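Local atomic coordinates of multicopper oxidase (PDB entry 4E9X), a protein that probably oxidises substrates at a mononuclear copper centre and passes the electrons to a copper cluster that reduces dioxygen to water, as in other multicopper oxidases. Residues Val140-Ser145 and Asn294-Glu299; Asp290-Phe295 and Phe308-Phe313; Gly34-Val39 and Trp119-Val124; Ile191-Ala196 and Tyr237-Glu242; Lys173-Thr178 and Gly268-Ile273. All blocks are in the same frame, centred on the assembly; numbering follows the deposited sequence. Where two conformers were deposited one is given.

How the interactions relate
All five contacts are largely buried, and they differ in chemistry. Interactions 3 and 4 are strand pairs, parallel and antiparallel, in the two multicopper oxidase ranges. Interaction 1 lies between them. It shares a sheet with interaction 4, where strands 138-147 and 187-195 are neighbours, and Tyr297 OH carries it to Gly34 O of interaction 3. Interactions 1 and 2 hold the same loop and share Asn294 and Phe295, but the first is mostly apolar and the second turns on a histidine-carboxylate bond. Interaction 5 joins a loop to a strand through two hydroxyl bonds, a backbone bond and Phe175-Ile270 packing. It meets interaction 2 through Lys173 and Gly312, and lies farther out than interaction 1.

Interaction 1: Val140-Ser145 and Asn294-Glu299; sequences VIMMMS and NFFYSE
Phe296 and Tyr297 sit against the start of strand 138-147, opposite Val140, Ile141 and Met142. One backbone hydrogen bond joins the segments: Ile141 N donates to Phe296 O at 2.9 Å, with an N-H...O angle of 164°. A longer CA-H...O contact runs the other way, from Phe296 CA to Ile141 O. Ile141 O also lies at the edge of the Phe296 ring, near its plane, 3.4 Å from Phe296 CD1.

Most of the rest is apolar. Val140 and Phe296 lie side by side and point the same way, with Val140 CG1 3.6 Å from Phe296 CB. Met142 CG, anti to the carbonyl carbon (chi1 -67°), lies 3.8 Å from Phe296 CD1. Beyond CG the chain is extended, and Met142 CE lies 3.9 Å from Phe296 CE1. Met142 SD makes an oblique Met-aromatic contact, 5.3 Å from the centre of the Phe296 ring. Ile141 CD1 touches Tyr297 CB at 4.1 Å.

Ser298 OG bonds outside the segments to Asp139 O, and Tyr297 OH to Gly34 O. Asn294 to Tyr297 form a type I beta turn. This turn, in the loop between strands 270-275 and 306-308, packs on strand 138-147 of a cupredoxin-type sheet.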
# COMPACT_ATOMS: atom_id res chain seq x y z
N VAL A 140 -1.21 21.43 9.67
CA VAL A 140 -2.47 20.78 9.35
C VAL A 140 -2.39 19.30 9.70
O VAL A 140 -1.50 18.61 9.24
CB VAL A 140 -2.70 20.93 7.82
CG1 VAL A 140 -3.93 20.19 7.29
CG2 VAL A 140 -2.79 22.44 7.46
N ILE A 141 -3.36 18.84 10.47
CA ILE A 141 -3.47 17.41 10.83
C ILE A 141 -4.60 16.80 10.06
O ILE A 141 -5.73 17.30 10.12
CB ILE A 141 -3.67 17.29 12.35
CG1 ILE A 141 -2.31 17.51 13.08
CG2 ILE A 141 -4.30 15.94 12.76
CD1 ILE A 141 -2.41 17.69 14.58
N MET A 142 -4.33 15.69 9.38
CA MET A 142 -5.33 14.91 8.63
C MET A 142 -5.28 13.45 9.05
O MET A 142 -4.37 12.70 8.66
CB MET A 142 -5.09 14.99 7.11
CG MET A 142 -5.33 16.43 6.59
SD MET A 142 -5.42 16.39 4.80
CE MET A 142 -5.42 18.12 4.35
N MET A 143 -6.29 13.02 9.84
CA MET A 143 -6.30 11.63 10.35
C MET A 143 -7.37 10.89 9.59
O MET A 143 -8.59 11.22 9.71
CB MET A 143 -6.61 11.66 11.86
CG MET A 143 -5.59 12.52 12.63
SD MET A 143 -5.69 12.35 14.44
CE MET A 143 -4.92 10.75 14.65
N MET A 144 -6.98 9.93 8.78
CA MET A 144 -7.93 9.22 7.92
C MET A 144 -8.41 7.95 8.59
O MET A 144 -7.64 7.28 9.28
CB MET A 144 -7.29 8.86 6.57
CG MET A 144 -7.44 9.96 5.50
SD MET A 144 -6.66 11.53 5.89
CE MET A 144 -4.93 11.02 5.90
N SER A 145 -9.69 7.60 8.40
CA SER A 145 -10.25 6.36 8.93
C SER A 145 -11.46 6.00 8.08
O SER A 145 -11.87 6.69 7.14
CB SER A 145 -10.58 6.45 10.40
OG SER A 145 -11.65 7.34 10.64
N ASN A 294 -10.52 25.42 12.64
CA ASN A 294 -9.71 24.46 13.37
C ASN A 294 -10.01 23.01 13.03
O ASN A 294 -9.61 22.12 13.79
CB ASN A 294 -9.93 24.65 14.90
CG ASN A 294 -8.76 24.17 15.71
OD1 ASN A 294 -7.59 24.32 15.33
ND2 ASN A 294 -9.08 23.64 16.90
N PHE A 295 -10.62 22.75 11.90
CA PHE A 295 -10.97 21.39 11.48
C PHE A 295 -9.73 20.52 11.31
O PHE A 295 -9.83 19.31 11.42
CB PHE A 295 -11.76 21.47 10.17
CG PHE A 295 -12.16 20.07 9.67
CD1 PHE A 295 -13.19 19.36 10.25
CD2 PHE A 295 -11.44 19.49 8.63
CE1 PHE A 295 -13.52 18.07 9.80
CE2 PHE A 295 -11.74 18.22 8.17
CZ PHE A 295 -12.77 17.52 8.76
N PHE A 296 -8.58 21.13 11.01
CA PHE A 296 -7.32 20.39 10.91
C PHE A 296 -6.38 20.73 12.04
O PHE A 296 -5.17 20.52 11.94
CB PHE A 296 -6.63 20.68 9.55
CG PHE A 296 -7.48 20.41 8.34
CD1 PHE A 296 -7.67 19.09 7.90
CD2 PHE A 296 -8.12 21.44 7.63
CE1 PHE A 296 -8.42 18.82 6.77
CE2 PHE A 296 -8.88 21.15 6.48
CZ PHE A 296 -9.05 19.84 6.06
N TYR A 297 -6.95 21.23 13.17
CA TYR A 297 -6.17 21.58 14.36
C TYR A 297 -5.20 22.72 14.11
O TYR A 297 -4.32 23.01 14.91
CB TYR A 297 -5.47 20.38 15.00
CG TYR A 297 -6.25 19.63 16.04
CD1 TYR A 297 -6.92 20.27 17.07
CD2 TYR A 297 -6.26 18.23 16.02
CE1 TYR A 297 -7.64 19.55 18.06
CE2 TYR A 297 -6.97 17.50 16.98
CZ TYR A 297 -7.64 18.16 17.99
OH TYR A 297 -8.36 17.49 18.95
N SER A 298 -5.36 23.49 13.00
CA SER A 298 -4.31 24.49 12.68
C SER A 298 -4.30 25.65 13.64
O SER A 298 -3.27 26.23 13.85
CB SER A 298 -4.56 25.05 11.27
OG SER A 298 -4.44 24.02 10.30
N GLU A 299 -5.46 25.97 14.23
CA GLU A 299 -5.43 27.07 15.24
C GLU A 299 -4.86 26.53 16.54
O GLU A 299 -3.98 27.15 17.16
CB GLU A 299 -6.83 27.66 15.42
CG GLU A 299 -7.29 28.35 14.13
CD GLU A 299 -6.32 29.43 13.64
OE1 GLU A 299 -5.68 30.24 14.38
OE2 GLU A 299 -6.10 29.52 12.42

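Interaction 2: Asp290-Phe295 and Phe308-Phe313; sequences DYDPNF and FDHDGF
Asp292 and His310 both hold CG anti to the backbone N (chi1 176° in each), and their side chains reach toward each other tip to tip. His310 NE2 donates to Asp292 OD2 at 2.8 Å, and the bond is nearly straight at 168°. The oxygen uses its syn lone pair and lies in the plane of the imidazole. The carboxylate and ring planes are 32° apart. Asp292 OD1 also accepts from Asn294 N at 2.9 Å, which makes an Asx turn and ties the carboxylate to its own loop.

Asn294 slides past the imidazole over one face. Its CB makes a CH-pi contact 3.8 Å from the ring centre, while its ND2 bonds to Ser300 OG. Gly312 N lies over the centre of the opposite face. Phe313 places CZ 3.1 Å from Phe295 O, with that oxygen at the ring edge near its plane. Phe295 and Phe313 cross at about a right angle, with Phe295 CD1 4.1 Å from Phe313 CE1. Phe313 also meets Tyr297 edge to face.

The imidazole is thus flanked on both faces, and its rotation is restrained by the NE2 bond. The carboxylate would be expected to polarise the ring and favour a proton on NE2.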
# COMPACT_ATOMS: atom_id res chain seq x y z
N ASP A 290 -20.44 26.91 6.40
CA ASP A 290 -20.32 27.25 7.83
C ASP A 290 -18.93 26.77 8.27
O ASP A 290 -18.74 25.60 8.60
CB ASP A 290 -21.44 26.62 8.60
CG ASP A 290 -21.47 26.91 10.08
OD1 ASP A 290 -20.53 27.55 10.62
OD2 ASP A 290 -22.48 26.50 10.72
N TYR A 291 -17.96 27.69 8.24
CA TYR A 291 -16.57 27.33 8.32
C TYR A 291 -16.02 27.09 9.71
O TYR A 291 -16.31 27.86 10.65
CB TYR A 291 -15.81 28.51 7.68
CG TYR A 291 -14.31 28.39 7.69
CD1 TYR A 291 -13.64 27.33 7.09
CD2 TYR A 291 -13.54 29.38 8.28
CE1 TYR A 291 -12.24 27.27 7.12
CE2 TYR A 291 -12.16 29.37 8.32
CZ TYR A 291 -11.52 28.29 7.73
OH TYR A 291 -10.15 28.25 7.72
N ASP A 292 -15.19 26.07 9.85
CA ASP A 292 -14.44 25.76 11.06
C ASP A 292 -12.93 25.93 10.80
O ASP A 292 -12.32 25.06 10.19
CB ASP A 292 -14.72 24.32 11.48
CG ASP A 292 -13.91 23.90 12.66
OD1 ASP A 292 -13.24 24.75 13.29
OD2 ASP A 292 -13.94 22.66 12.98
N PRO A 293 -12.32 27.00 11.28
CA PRO A 293 -10.88 27.21 10.99
C PRO A 293 -9.99 26.19 11.69
O PRO A 293 -8.77 26.16 11.40
CB PRO A 293 -10.59 28.60 11.52
CG PRO A 293 -11.71 28.92 12.47
CD PRO A 293 -12.92 28.08 12.09
N ASN A 294 -10.52 25.42 12.64
CA ASN A 294 -9.71 24.46 13.37
C ASN A 294 -10.01 23.01 13.03
O ASN A 294 -9.61 22.12 13.79
CB ASN A 294 -9.93 24.65 14.90
CG ASN A 294 -8.76 24.17 15.71
OD1 ASN A 294 -7.59 24.32 15.33
ND2 ASN A 294 -9.08 23.64 16.90
N PHE A 295 -10.62 22.75 11.90
CA PHE A 295 -10.97 21.39 11.48
C PHE A 295 -9.73 20.52 11.31
O PHE A 295 -9.83 19.31 11.42
CB PHE A 295 -11.76 21.47 10.17
CG PHE A 295 -12.16 20.07 9.67
CD1 PHE A 295 -13.19 19.36 10.25
CD2 PHE A 295 -11.44 19.49 8.63
CE1 PHE A 295 -13.52 18.07 9.80
CE2 PHE A 295 -11.74 18.22 8.17
CZ PHE A 295 -12.77 17.52 8.76
N PHE A 308 -5.43 20.23 23.83
CA PHE A 308 -6.46 21.07 23.25
C PHE A 308 -7.63 20.25 22.76
O PHE A 308 -7.49 19.39 21.88
CB PHE A 308 -5.91 21.88 22.03
CG PHE A 308 -4.76 22.77 22.42
CD1 PHE A 308 -5.00 24.11 22.67
CD2 PHE A 308 -3.48 22.24 22.51
CE1 PHE A 308 -3.96 24.95 23.04
CE2 PHE A 308 -2.46 23.09 22.93
CZ PHE A 308 -2.70 24.44 23.17
N ASP A 309 -8.79 20.53 23.36
CA ASP A 309 -10.06 20.00 22.84
C ASP A 309 -10.51 20.84 21.65
O ASP A 309 -9.98 21.94 21.40
CB ASP A 309 -11.18 20.00 23.88
CG ASP A 309 -11.03 19.02 25.02
OD1 ASP A 309 -10.04 18.29 25.09
OD2 ASP A 309 -11.93 19.02 25.91
N HIS A 310 -11.47 20.32 20.90
CA HIS A 310 -12.02 21.11 19.83
C HIS A 310 -13.50 20.76 19.70
O HIS A 310 -13.88 19.60 19.46
CB HIS A 310 -11.31 20.86 18.49
CG HIS A 310 -11.97 21.62 17.36
ND1 HIS A 310 -12.34 22.94 17.50
CD2 HIS A 310 -12.26 21.20 16.10
CE1 HIS A 310 -12.87 23.32 16.33
NE2 HIS A 310 -12.85 22.29 15.48
N ASP A 311 -14.36 21.80 19.85
CA ASP A 311 -15.78 21.49 19.85
C ASP A 311 -16.28 21.06 18.49
O ASP A 311 -17.30 20.39 18.43
CB ASP A 311 -16.62 22.67 20.38
CG ASP A 311 -16.37 24.00 19.72
OD1 ASP A 311 -15.85 24.02 18.57
OD2 ASP A 311 -16.62 25.05 20.37
N GLY A 312 -15.59 21.33 17.37
CA GLY A 312 -16.06 20.82 16.07
C GLY A 312 -15.95 19.32 16.00
O GLY A 312 -16.52 18.72 15.10
N PHE A 313 -15.19 18.71 16.92
CA PHE A 313 -15.01 17.25 16.92
C PHE A 313 -15.85 16.58 18.00
O PHE A 313 -15.82 15.34 18.12
CB PHE A 313 -13.54 16.92 17.20
CG PHE A 313 -12.58 17.44 16.14
CD1 PHE A 313 -12.96 17.64 14.84
CD2 PHE A 313 -11.26 17.67 16.51
CE1 PHE A 313 -12.00 18.06 13.93
CE2 PHE A 313 -10.30 18.10 15.59
CZ PHE A 313 -10.68 18.28 14.26

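Interaction 3: Gly34-Val39 and Trp119-Val124; sequences GPLIHV and WGPLIV
Ile37 and Leu122 cross at a slant, and Ile37 CG2 meets Leu122 CD1 at 3.5 Å. Val39 and Val124 lie on the same face of the sheet, where their CG2 methyls meet at 4.0 Å. The other face carries His38 and Ile123. His38 CG is anti to the backbone N (chi1 -169°). His38 CD2 comes 3.6 Å from Ile123 CG2, and Ile123 O lies at the edge of the imidazole, near its plane. His38 NE2 bonds to Asp125 OD1. Leu36 CD1 touches both Ile123 CG1 at 3.7 Å and Pro121 CG at 4.0 Å, crossing Pro121 at about a right angle.

The axes of segments 36-39 and 119-124 run parallel, 8° apart. Ile37 N bonds to Pro121 O, Ile123 N to Ile37 O and Val39 N to Ile123 O. Ahead of strand 36-40, Gly34 N bonds to Trp119 O at 2.8 Å. Strand 119-125 starts after the copper ligand Met118. This is the parallel pair of a mixed cupredoxin-type sheet, flanked antiparallel by strands 101-104 and 306-308.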
# COMPACT_ATOMS: atom_id res chain seq x y z
N GLY A 34 -9.51 12.66 18.96
CA GLY A 34 -9.25 13.01 20.35
C GLY A 34 -8.49 14.34 20.41
O GLY A 34 -8.02 14.91 19.41
N PRO A 35 -8.34 14.86 21.64
CA PRO A 35 -7.61 16.12 21.86
C PRO A 35 -6.19 16.08 21.31
O PRO A 35 -5.49 15.06 21.31
CB PRO A 35 -7.59 16.26 23.39
CG PRO A 35 -8.79 15.47 23.80
CD PRO A 35 -8.84 14.25 22.91
N LEU A 36 -5.78 17.24 20.80
CA LEU A 36 -4.40 17.40 20.40
C LEU A 36 -3.52 17.51 21.65
O LEU A 36 -3.77 18.34 22.54
CB LEU A 36 -4.24 18.71 19.61
CG LEU A 36 -2.80 19.21 19.38
CD1 LEU A 36 -1.99 18.27 18.48
CD2 LEU A 36 -2.86 20.61 18.72
N ILE A 37 -2.43 16.75 21.71
CA ILE A 37 -1.41 16.90 22.75
C ILE A 37 -0.17 17.40 22.03
O ILE A 37 0.31 16.77 21.09
CB ILE A 37 -1.18 15.58 23.52
CG1 ILE A 37 -2.44 15.08 24.18
CG2 ILE A 37 -0.01 15.78 24.49
CD1 ILE A 37 -2.31 13.67 24.80
N HIS A 38 0.33 18.54 22.44
CA HIS A 38 1.44 19.21 21.75
C HIS A 38 2.47 19.55 22.82
O HIS A 38 2.21 20.34 23.72
CB HIS A 38 0.91 20.45 21.02
CG HIS A 38 1.89 21.05 20.08
ND1 HIS A 38 1.67 22.26 19.43
CD2 HIS A 38 3.10 20.62 19.60
CE1 HIS A 38 2.71 22.51 18.62
NE2 HIS A 38 3.58 21.58 18.70
N VAL A 39 3.64 18.93 22.73
CA VAL A 39 4.70 19.10 23.73
C VAL A 39 6.02 19.29 23.03
O VAL A 39 6.08 19.21 21.79
CB VAL A 39 4.73 17.90 24.69
CG1 VAL A 39 3.38 17.70 25.39
CG2 VAL A 39 5.14 16.57 24.06
N TRP A 119 -8.65 7.56 19.03
CA TRP A 119 -7.32 7.97 18.58
C TRP A 119 -7.27 9.49 18.52
O TRP A 119 -8.30 10.19 18.40
CB TRP A 119 -7.03 7.41 17.17
CG TRP A 119 -8.16 7.31 16.19
CD1 TRP A 119 -8.90 6.20 15.91
CD2 TRP A 119 -8.68 8.37 15.37
NE1 TRP A 119 -9.84 6.50 14.96
CE2 TRP A 119 -9.74 7.83 14.58
CE3 TRP A 119 -8.32 9.73 15.20
CZ2 TRP A 119 -10.49 8.58 13.65
CZ3 TRP A 119 -9.05 10.49 14.27
CH2 TRP A 119 -10.09 9.91 13.53
N GLY A 120 -6.06 10.01 18.61
CA GLY A 120 -5.82 11.44 18.49
C GLY A 120 -4.34 11.67 18.26
O GLY A 120 -3.55 10.74 18.28
N PRO A 121 -3.98 12.93 17.95
CA PRO A 121 -2.60 13.27 17.59
C PRO A 121 -1.73 13.71 18.75
O PRO A 121 -2.23 14.41 19.65
CB PRO A 121 -2.80 14.44 16.58
CG PRO A 121 -4.05 15.15 17.16
CD PRO A 121 -4.93 14.07 17.80
N LEU A 122 -0.46 13.31 18.70
CA LEU A 122 0.56 13.66 19.69
C LEU A 122 1.73 14.29 18.94
O LEU A 122 2.44 13.57 18.25
CB LEU A 122 0.93 12.43 20.53
CG LEU A 122 2.17 12.59 21.42
CD1 LEU A 122 2.03 13.71 22.46
CD2 LEU A 122 2.47 11.24 22.11
N ILE A 123 1.90 15.60 19.08
CA ILE A 123 2.92 16.30 18.30
C ILE A 123 4.04 16.66 19.24
O ILE A 123 3.82 17.39 20.21
CB ILE A 123 2.34 17.55 17.62
CG1 ILE A 123 1.13 17.19 16.73
CG2 ILE A 123 3.44 18.28 16.89
CD1 ILE A 123 1.42 16.12 15.66
N VAL A 124 5.24 16.18 18.94
CA VAL A 124 6.43 16.47 19.74
C VAL A 124 7.32 17.40 18.91
O VAL A 124 7.86 16.97 17.89
CB VAL A 124 7.16 15.18 20.18
CG1 VAL A 124 8.42 15.55 20.98
CG2 VAL A 124 6.24 14.27 21.02

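Interaction 4: Ile191-Ala196 and Tyr237-Glu242; sequences IRFFGA and YDVIIE
Ile191 faces Val239, and Phe193 faces Tyr237, in two antiparallel hydrogen-bonded pairs. Ile191 N gives to Val239 O at 2.9 Å, and Val239 N returns to Ile191 O at 2.8 Å. Phe193 N bonds to Tyr237 O at 2.8 Å, and Tyr237 N bonds to Phe193 O at 3.1 Å. Between them Arg192 and Asp238 form a non-hydrogen-bonded pair.

Ile191, Phe193, Val239 and Tyr237 share one face of the sheet. Ile191 CB packs on Val239 CG2, and Ile191 CD1 reaches Ile241 CD1 at 3.6 Å. Phe193 CE2 lies 3.9 Å from Val239 CG1. Ile191 CG2 sits over one face of the Phe193 ring, toward its rim.

Arg192 and Asp238 share the other face. Both hold CG anti to the carbonyl carbon (chi1 -58° and -60°). Their salt bridge is long, with Arg192 NH1 3.8 Å from Asp238 OD2. The oxygen lies well out of the guanidinium plane and no N-H points at it, so the pair works by charge alone. The guanidinium and carboxylate planes are 66° apart. Stronger partners position both groups: Asp139 for Arg192, Lys190 for Asp238, and Thr100 OG1 for both.

This antiparallel pair lies in the mixed sheet of the second multicopper oxidase range, consistent with a cupredoxin domain. Strand 187-195 runs between 138-147 and 236-243, and its Arg192 and Phe194 touch strand 119-125 of the first range.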
# COMPACT_ATOMS: atom_id res chain seq x y z
N ILE A 191 1.54 19.53 6.17
CA ILE A 191 0.41 18.61 6.36
C ILE A 191 0.96 17.31 6.96
O ILE A 191 1.93 16.76 6.44
CB ILE A 191 -0.38 18.37 5.08
CG1 ILE A 191 -0.90 19.74 4.55
CG2 ILE A 191 -1.54 17.43 5.34
CD1 ILE A 191 -0.84 19.86 3.08
N ARG A 192 0.30 16.88 8.01
CA ARG A 192 0.64 15.62 8.70
C ARG A 192 -0.50 14.65 8.45
O ARG A 192 -1.61 14.85 8.97
CB ARG A 192 0.80 15.91 10.20
CG ARG A 192 1.86 16.98 10.50
CD ARG A 192 1.85 17.32 11.97
NE ARG A 192 2.56 18.54 12.35
CZ ARG A 192 3.67 18.52 13.06
NH1 ARG A 192 4.35 17.42 13.40
NH2 ARG A 192 4.18 19.71 13.44
N PHE A 193 -0.21 13.59 7.67
CA PHE A 193 -1.18 12.55 7.37
C PHE A 193 -1.04 11.39 8.38
O PHE A 193 0.09 10.98 8.64
CB PHE A 193 -0.95 11.94 5.98
CG PHE A 193 -1.04 12.91 4.81
CD1 PHE A 193 -2.23 13.59 4.53
CD2 PHE A 193 0.01 13.07 3.96
CE1 PHE A 193 -2.33 14.43 3.43
CE2 PHE A 193 -0.08 13.95 2.86
CZ PHE A 193 -1.28 14.59 2.56
N PHE A 194 -2.17 10.88 8.82
CA PHE A 194 -2.16 9.73 9.73
C PHE A 194 -3.07 8.63 9.22
O PHE A 194 -4.25 8.91 8.89
CB PHE A 194 -2.68 10.10 11.13
CG PHE A 194 -2.04 11.24 11.87
CD1 PHE A 194 -1.47 11.03 13.12
CD2 PHE A 194 -2.05 12.54 11.36
CE1 PHE A 194 -0.96 12.09 13.88
CE2 PHE A 194 -1.57 13.62 12.09
CZ PHE A 194 -1.05 13.38 13.37
N GLY A 195 -2.53 7.40 9.21
CA GLY A 195 -3.37 6.24 8.93
C GLY A 195 -4.02 5.77 10.24
O GLY A 195 -3.56 4.82 10.89
N ALA A 196 -5.08 6.47 10.67
CA ALA A 196 -5.60 6.21 12.01
C ALA A 196 -6.49 4.98 12.04
O ALA A 196 -6.46 4.23 13.01
CB ALA A 196 -6.37 7.44 12.47
N TYR A 237 2.92 10.53 7.52
CA TYR A 237 3.79 11.24 6.59
C TYR A 237 3.62 12.74 6.82
O TYR A 237 2.47 13.18 6.94
CB TYR A 237 3.44 10.93 5.12
CG TYR A 237 3.86 9.51 4.80
CD1 TYR A 237 5.16 9.26 4.30
CD2 TYR A 237 3.00 8.42 4.99
CE1 TYR A 237 5.58 7.95 4.00
CE2 TYR A 237 3.40 7.13 4.69
CZ TYR A 237 4.69 6.91 4.21
OH TYR A 237 5.11 5.60 3.92
N ASP A 238 4.72 13.51 6.86
CA ASP A 238 4.62 14.95 6.86
C ASP A 238 5.08 15.44 5.52
O ASP A 238 6.09 14.97 5.00
CB ASP A 238 5.50 15.62 7.91
CG ASP A 238 5.31 15.30 9.38
OD1 ASP A 238 4.58 14.35 9.74
OD2 ASP A 238 5.89 16.05 10.18
N VAL A 239 4.34 16.42 4.98
CA VAL A 239 4.71 17.01 3.71
C VAL A 239 4.67 18.55 3.87
O VAL A 239 4.11 19.09 4.83
CB VAL A 239 3.76 16.60 2.57
CG1 VAL A 239 3.69 15.05 2.48
CG2 VAL A 239 2.36 17.21 2.74
N ILE A 240 5.28 19.23 2.90
CA ILE A 240 5.18 20.68 2.75
C ILE A 240 4.55 20.97 1.39
O ILE A 240 4.98 20.42 0.36
CB ILE A 240 6.60 21.33 2.80
CG1 ILE A 240 7.29 21.10 4.16
CG2 ILE A 240 6.52 22.80 2.46
CD1 ILE A 240 6.58 21.85 5.28
N ILE A 241 3.57 21.86 1.40
CA ILE A 241 3.04 22.46 0.17
C ILE A 241 3.38 23.94 0.20
O ILE A 241 3.07 24.63 1.17
CB ILE A 241 1.53 22.26 0.02
CG1 ILE A 241 1.24 20.78 -0.28
CG2 ILE A 241 0.98 23.19 -1.07
CD1 ILE A 241 -0.24 20.43 -0.38
N GLU A 242 4.01 24.43 -0.87
CA GLU A 242 4.17 25.87 -1.10
C GLU A 242 2.89 26.38 -1.71
O GLU A 242 2.56 25.97 -2.84
CB GLU A 242 5.38 26.16 -2.04
CG GLU A 242 6.70 25.54 -1.59
CD GLU A 242 7.41 26.32 -0.50
OE1 GLU A 242 7.11 27.52 -0.28
OE2 GLU A 242 8.30 25.72 0.13

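Interaction 5: Lys173-Thr178 and Gly268-Ile273; sequences KSFPLT and GPITVI
Ser174 meets Gly268 first. Its OG lies anti to the backbone N (chi1 172°) and accepts from Gly268 N at 2.9 Å, with an N-H...O angle of 155°. Just before it, Lys173 NZ bonds to Gly312 O.

Phe175 follows with a backbone bond in the reverse direction. Its N donates to Gly268 O at 2.9 Å, almost straight at 178°, in the carbonyl plane and on a lone pair. Gly268 is therefore held at both its N and its O. Its backbone angles by themselves call for glycine. The Phe175 side chain crosses Ile270 at a slant, with Phe175 CB 3.7 Å from Ile270 CB. Phe175 CD1 lies 3.9 Å from Ile270 CG2, and Ile270 O sits at the ring edge near its plane. Pro176 CB covers one face of the ring.

A cis peptide bond precedes Pro176, and Leu177 N bonds back to Ser174 O. The chain then returns to the strand at Thr178. Its OG1 donates to Ile270 O at 2.8 Å, nearly along the C=O axis, and its CG2 touches the same oxygen at 3.6 Å.

The contact fastens the loop between strands 167-170 and 181-183 to the start of strand 270-275. The Ile270 side chain is about 8 Å from a bound copper ion. Trp286 meets the Phe175 ring, and Val272 packs on Val78 of a neighbouring subunit. Strand 270-275 runs between 181-183 and 248-253 in its sheet.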
# COMPACT_ATOMS: atom_id res chain seq x y z
N LYS A 173 -14.99 13.20 9.52
CA LYS A 173 -16.11 13.66 8.69
C LYS A 173 -15.87 13.22 7.25
O LYS A 173 -14.76 13.15 6.75
CB LYS A 173 -16.32 15.18 8.82
CG LYS A 173 -16.28 15.65 10.29
CD LYS A 173 -17.01 16.94 10.62
CE LYS A 173 -16.60 17.48 11.99
NZ LYS A 173 -17.27 16.70 13.08
N SER A 174 -17.00 12.95 6.60
CA SER A 174 -17.09 12.61 5.19
C SER A 174 -17.64 13.81 4.40
O SER A 174 -18.65 14.41 4.82
CB SER A 174 -18.02 11.39 5.09
OG SER A 174 -18.35 11.05 3.73
N PHE A 175 -16.99 14.16 3.29
CA PHE A 175 -17.46 15.23 2.44
C PHE A 175 -18.94 15.04 2.13
O PHE A 175 -19.34 13.92 1.78
CB PHE A 175 -16.64 15.18 1.13
CG PHE A 175 -17.04 16.32 0.19
CD1 PHE A 175 -16.39 17.55 0.27
CD2 PHE A 175 -18.04 16.15 -0.74
CE1 PHE A 175 -16.79 18.61 -0.57
CE2 PHE A 175 -18.43 17.20 -1.55
CZ PHE A 175 -17.82 18.44 -1.47
N PRO A 176 -19.80 16.07 2.17
CA PRO A 176 -19.46 17.50 2.32
C PRO A 176 -19.31 18.07 3.72
O PRO A 176 -19.19 19.29 3.85
CB PRO A 176 -20.70 18.17 1.69
CG PRO A 176 -21.81 17.26 2.10
CD PRO A 176 -21.23 15.85 1.91
N LEU A 177 -19.31 17.20 4.72
CA LEU A 177 -19.22 17.64 6.13
C LEU A 177 -17.79 17.91 6.56
O LEU A 177 -17.57 18.39 7.69
CB LEU A 177 -19.88 16.64 7.07
CG LEU A 177 -21.38 16.42 6.83
CD1 LEU A 177 -21.95 15.49 7.90
CD2 LEU A 177 -22.12 17.75 6.75
N THR A 178 -16.81 17.63 5.73
CA THR A 178 -15.45 18.10 5.96
C THR A 178 -15.42 19.62 5.80
O THR A 178 -16.43 20.27 5.54
CB THR A 178 -14.50 17.40 4.97
OG1 THR A 178 -15.09 17.61 3.70
CG2 THR A 178 -14.40 15.91 5.20
N GLY A 268 -16.58 11.10 1.43
CA GLY A 268 -15.29 10.56 1.76
C GLY A 268 -14.27 11.59 2.15
O GLY A 268 -14.62 12.74 2.53
N PRO A 269 -12.99 11.26 2.14
CA PRO A 269 -11.93 12.18 2.62
C PRO A 269 -11.57 13.15 1.52
O PRO A 269 -10.62 12.92 0.75
CB PRO A 269 -10.77 11.23 3.02
CG PRO A 269 -11.31 9.85 2.85
CD PRO A 269 -12.40 9.93 1.79
N ILE A 270 -12.37 14.21 1.46
CA ILE A 270 -12.19 15.26 0.46
C ILE A 270 -12.16 16.62 1.16
O ILE A 270 -13.08 16.89 1.95
CB ILE A 270 -13.34 15.27 -0.56
CG1 ILE A 270 -13.53 13.94 -1.27
CG2 ILE A 270 -13.15 16.45 -1.54
CD1 ILE A 270 -14.78 13.86 -2.14
N THR A 271 -11.18 17.46 0.85
CA THR A 271 -11.22 18.86 1.21
C THR A 271 -10.90 19.66 -0.04
O THR A 271 -10.71 19.07 -1.13
CB THR A 271 -10.29 19.16 2.40
OG1 THR A 271 -10.43 20.57 2.73
CG2 THR A 271 -8.84 18.88 2.09
N VAL A 272 -10.88 20.98 0.09
CA VAL A 272 -10.47 21.87 -1.01
C VAL A 272 -9.46 22.84 -0.43
O VAL A 272 -9.71 23.44 0.65
CB VAL A 272 -11.68 22.65 -1.55
CG1 VAL A 272 -11.29 23.60 -2.67
CG2 VAL A 272 -12.76 21.70 -2.00
N ILE A 273 -8.32 22.98 -1.10
CA ILE A 273 -7.38 24.07 -0.81
C ILE A 273 -8.00 25.30 -1.43
O ILE A 273 -7.99 25.43 -2.68
CB ILE A 273 -5.99 23.77 -1.36
CG1 ILE A 273 -5.48 22.41 -0.77
CG2 ILE A 273 -5.08 24.93 -1.06
CD1 ILE A 273 -4.31 21.87 -1.57